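Local coordinates for 2-nitrobenzoate nitroreductase (Pseudomonas fluorescens, PDB 4Z85), which reduces the nitro group of 2-nitrobenzoate as a flavoprotein of the flavoredoxin family that uses FMN as its cofactor, at residues F87-D93 and A135-C141. Residue numbers count along the deposited sequence, not the author numbering.
Sequences FVVNMVD and APIAWEC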
loop_
_atom_site.group_PDB
_atom_site.type_symbol
_atom_site.label_atom_id
_atom_site.label_comp_id
_atom_site.label_asym_id
_atom_site.label_seq_id
_atom_site.Cartn_x
_atom_site.Cartn_y
_atom_site.Cartn_z
ATOM N N PHE A 87 -8.739 2.945 17.175
ATOM C CA PHE A 87 -7.559 3.757 16.853
ATOM C C PHE A 87 -7.852 4.675 15.686
ATOM O O PHE A 87 -8.892 4.541 15.018
ATOM C CB PHE A 87 -6.327 2.885 16.553
ATOM C CG PHE A 87 -6.508 1.917 15.411
ATOM C CD1 PHE A 87 -7.172 0.713 15.601
ATOM C CD2 PHE A 87 -5.970 2.190 14.157
ATOM C CE1 PHE A 87 -7.323 -0.191 14.560
ATOM C CE2 PHE A 87 -6.110 1.289 13.114
ATOM C CZ PHE A 87 -6.791 0.098 13.310
ATOM N N VAL A 88 -6.949 5.627 15.453
ATOM C CA VAL A 88 -7.122 6.537 14.326
ATOM C C VAL A 88 -5.984 6.370 13.345
ATOM O O VAL A 88 -4.820 6.334 13.745
ATOM C CB VAL A 88 -7.180 8.013 14.756
ATOM C CG1 VAL A 88 -7.105 8.952 13.531
ATOM C CG2 VAL A 88 -8.453 8.284 15.561
ATOM N N VAL A 89 -6.335 6.257 12.070
ATOM C CA VAL A 89 -5.329 6.371 11.017
ATOM C C VAL A 89 -5.301 7.812 10.506
ATOM O O VAL A 89 -6.243 8.289 9.900
ATOM C CB VAL A 89 -5.606 5.398 9.850
ATOM C CG1 VAL A 89 -4.615 5.646 8.706
ATOM C CG2 VAL A 89 -5.512 3.955 10.330
ATOM N N ASN A 90 -4.205 8.508 10.764
ATOM C CA ASN A 90 -4.022 9.862 10.273
ATOM C C ASN A 90 -3.226 9.801 8.999
ATOM O O ASN A 90 -2.160 9.187 8.980
ATOM C CB ASN A 90 -3.274 10.738 11.282
ATOM C CG ASN A 90 -3.970 10.812 12.619
ATOM O OD1 ASN A 90 -4.859 11.644 12.812
ATOM N ND2 ASN A 90 -3.577 9.944 13.545
ATOM N N MET A 91 -3.754 10.419 7.957
ATOM C CA MET A 91 -3.070 10.469 6.667
ATOM C C MET A 91 -2.035 11.583 6.721
ATOM O O MET A 91 -2.113 12.479 7.570
ATOM C CB MET A 91 -4.060 10.686 5.522
ATOM C CG MET A 91 -5.153 9.622 5.451
ATOM S SD MET A 91 -4.470 7.943 5.463
ATOM C CE MET A 91 -5.982 7.007 5.383
ATOM N N VAL A 92 -1.064 11.526 5.817
ATOM C CA VAL A 92 0.146 12.325 5.966
ATOM C C VAL A 92 0.384 13.206 4.752
ATOM O O VAL A 92 0.580 12.697 3.655
ATOM C CB VAL A 92 1.391 11.426 6.180
ATOM C CG1 VAL A 92 2.660 12.287 6.292
ATOM C CG2 VAL A 92 1.212 10.515 7.405
ATOM N N ASP A 93 0.352 14.525 4.947
ATOM C CA ASP A 93 0.784 15.445 3.903
ATOM C C ASP A 93 1.850 16.395 4.454
ATOM O O ASP A 93 2.385 16.172 5.532
ATOM C CB ASP A 93 -0.403 16.209 3.307
ATOM C CG ASP A 93 -1.040 17.212 4.271
ATOM O OD1 ASP A 93 -0.669 17.269 5.456
ATOM O OD2 ASP A 93 -1.940 17.945 3.810
ATOM N N ALA A 135 -3.850 16.866 10.832
ATOM C CA ALA A 135 -3.970 15.834 9.789
ATOM C C ALA A 135 -4.917 16.261 8.677
ATOM O O ALA A 135 -5.968 16.833 8.944
ATOM C CB ALA A 135 -4.436 14.506 10.387
ATOM N N PRO A 136 -4.550 15.975 7.415
ATOM C CA PRO A 136 -5.413 16.337 6.283
ATOM C C PRO A 136 -6.707 15.533 6.269
ATOM O O PRO A 136 -7.785 16.053 5.987
ATOM C CB PRO A 136 -4.550 16.016 5.060
ATOM C CG PRO A 136 -3.544 14.992 5.554
ATOM C CD PRO A 136 -3.285 15.349 6.983
ATOM N N ILE A 137 -6.568 14.245 6.558
ATOM C CA ILE A 137 -7.666 13.289 6.563
ATOM C C ILE A 137 -7.362 12.311 7.676
ATOM O O ILE A 137 -6.200 12.000 7.920
ATOM C CB ILE A 137 -7.811 12.535 5.211
ATOM C CG1 ILE A 137 -8.018 13.505 4.036
ATOM C CG2 ILE A 137 -8.961 11.542 5.269
ATOM C CD1 ILE A 137 -8.096 12.814 2.684
ATOM N N ALA A 138 -8.395 11.834 8.370
ATOM C CA ALA A 138 -8.211 10.806 9.386
ATOM C C ALA A 138 -9.332 9.788 9.319
ATOM O O ALA A 138 -10.473 10.123 9.047
ATOM C CB ALA A 138 -8.136 11.430 10.780
ATOM N N TRP A 139 -8.998 8.523 9.518
ATOM C CA TRP A 139 -9.986 7.464 9.629
ATOM C C TRP A 139 -10.187 7.143 11.106
ATOM O O TRP A 139 -9.231 6.836 11.819
ATOM C CB TRP A 139 -9.535 6.193 8.898
ATOM C CG TRP A 139 -9.426 6.265 7.413
ATOM C CD1 TRP A 139 -9.849 7.272 6.588
ATOM C CD2 TRP A 139 -8.854 5.263 6.564
ATOM N NE1 TRP A 139 -9.582 6.948 5.277
ATOM C CE2 TRP A 139 -8.978 5.717 5.238
ATOM C CE3 TRP A 139 -8.244 4.019 6.803
ATOM C CZ2 TRP A 139 -8.501 4.981 4.150
ATOM C CZ3 TRP A 139 -7.780 3.294 5.730
ATOM C CH2 TRP A 139 -7.909 3.771 4.418
ATOM N N GLU A 140 -11.431 7.239 11.568
ATOM C CA GLU A 140 -11.818 6.732 12.873
ATOM C C GLU A 140 -12.136 5.249 12.714
ATOM O O GLU A 140 -13.057 4.874 11.955
ATOM C CB GLU A 140 -13.027 7.512 13.425
ATOM C CG GLU A 140 -12.768 9.026 13.503
ATOM C CD GLU A 140 -13.917 9.806 14.134
ATOM O OE1 GLU A 140 -14.963 9.191 14.433
ATOM O OE2 GLU A 140 -13.763 11.035 14.323
ATOM N N CYS A 141 -11.353 4.428 13.425
ATOM C CA CYS A 141 -11.342 2.986 13.216
ATOM C C CYS A 141 -11.607 2.159 14.454
ATOM O O CYS A 141 -11.235 2.526 15.578
ATOM C CB CYS A 141 -9.994 2.544 12.652
ATOM S SG CYS A 141 -9.457 3.464 11.205
#
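Strands 86-90 and 137-150, neighbours in the closed antiparallel barrel at the core of the flavin reductase-like fold, pair here: their short axes approach to 4.6 Å, with N-to-C directions 159° apart. Register follows from the backbone bonds. Phe87 N to Cys141 O (3.0 Å) and Cys141 N to Phe87 O (2.9 Å) define one hydrogen-bonded pair; Val89 N to Trp139 O (3.0 Å) and Trp139 N to Val89 O (2.8 Å) define the next, and Met91 N to Ile137 O (2.9 Å) extends the ladder by a single bond. Side chains alternate accordingly. On the sheet face of Val88, Asn90, Ala138 and Glu140, Val88 in the t rotamer sets CG1 3.8 Å from Ala138 CB. The side-chain amide of Asn90 is hydrogen-bonded outside the pair: ND2 to Leu29 O and Thr31 OG1 of strand 28-33, the other neighbour in the barrel, and OD1 to Ile132 N. The opposite face carries Phe87, Val89, Trp139 and Cys141. With chi1 at p, Phe87 presents its ring face to Cys141: CB sits 4.1 Å from the ring centroid, 10° off the normal, while SG, at 4.9 Å, makes an oblique sulfur-aromatic contact. Beyond Met91, Asp93 N-caps helix 94-103, its OD1 bonding Arg95 N weakly. Trp139 NE1 hydrogen-bonds to Ser21 OG of the second subunit, placing the indole at the dimer interface. The CA-to-CB bond of Met91 points toward 135-141, and chi1 and chi2 at m with chi3 at t carry CE over that indole; Met91 SD makes an oblique Met-aromatic contact, 5.2 Å from the centroid of the Trp139 five-membered ring, and Met91 CE lies 3.5 Å above the centroid of the Trp139 six-membered ring, 20° off its normal.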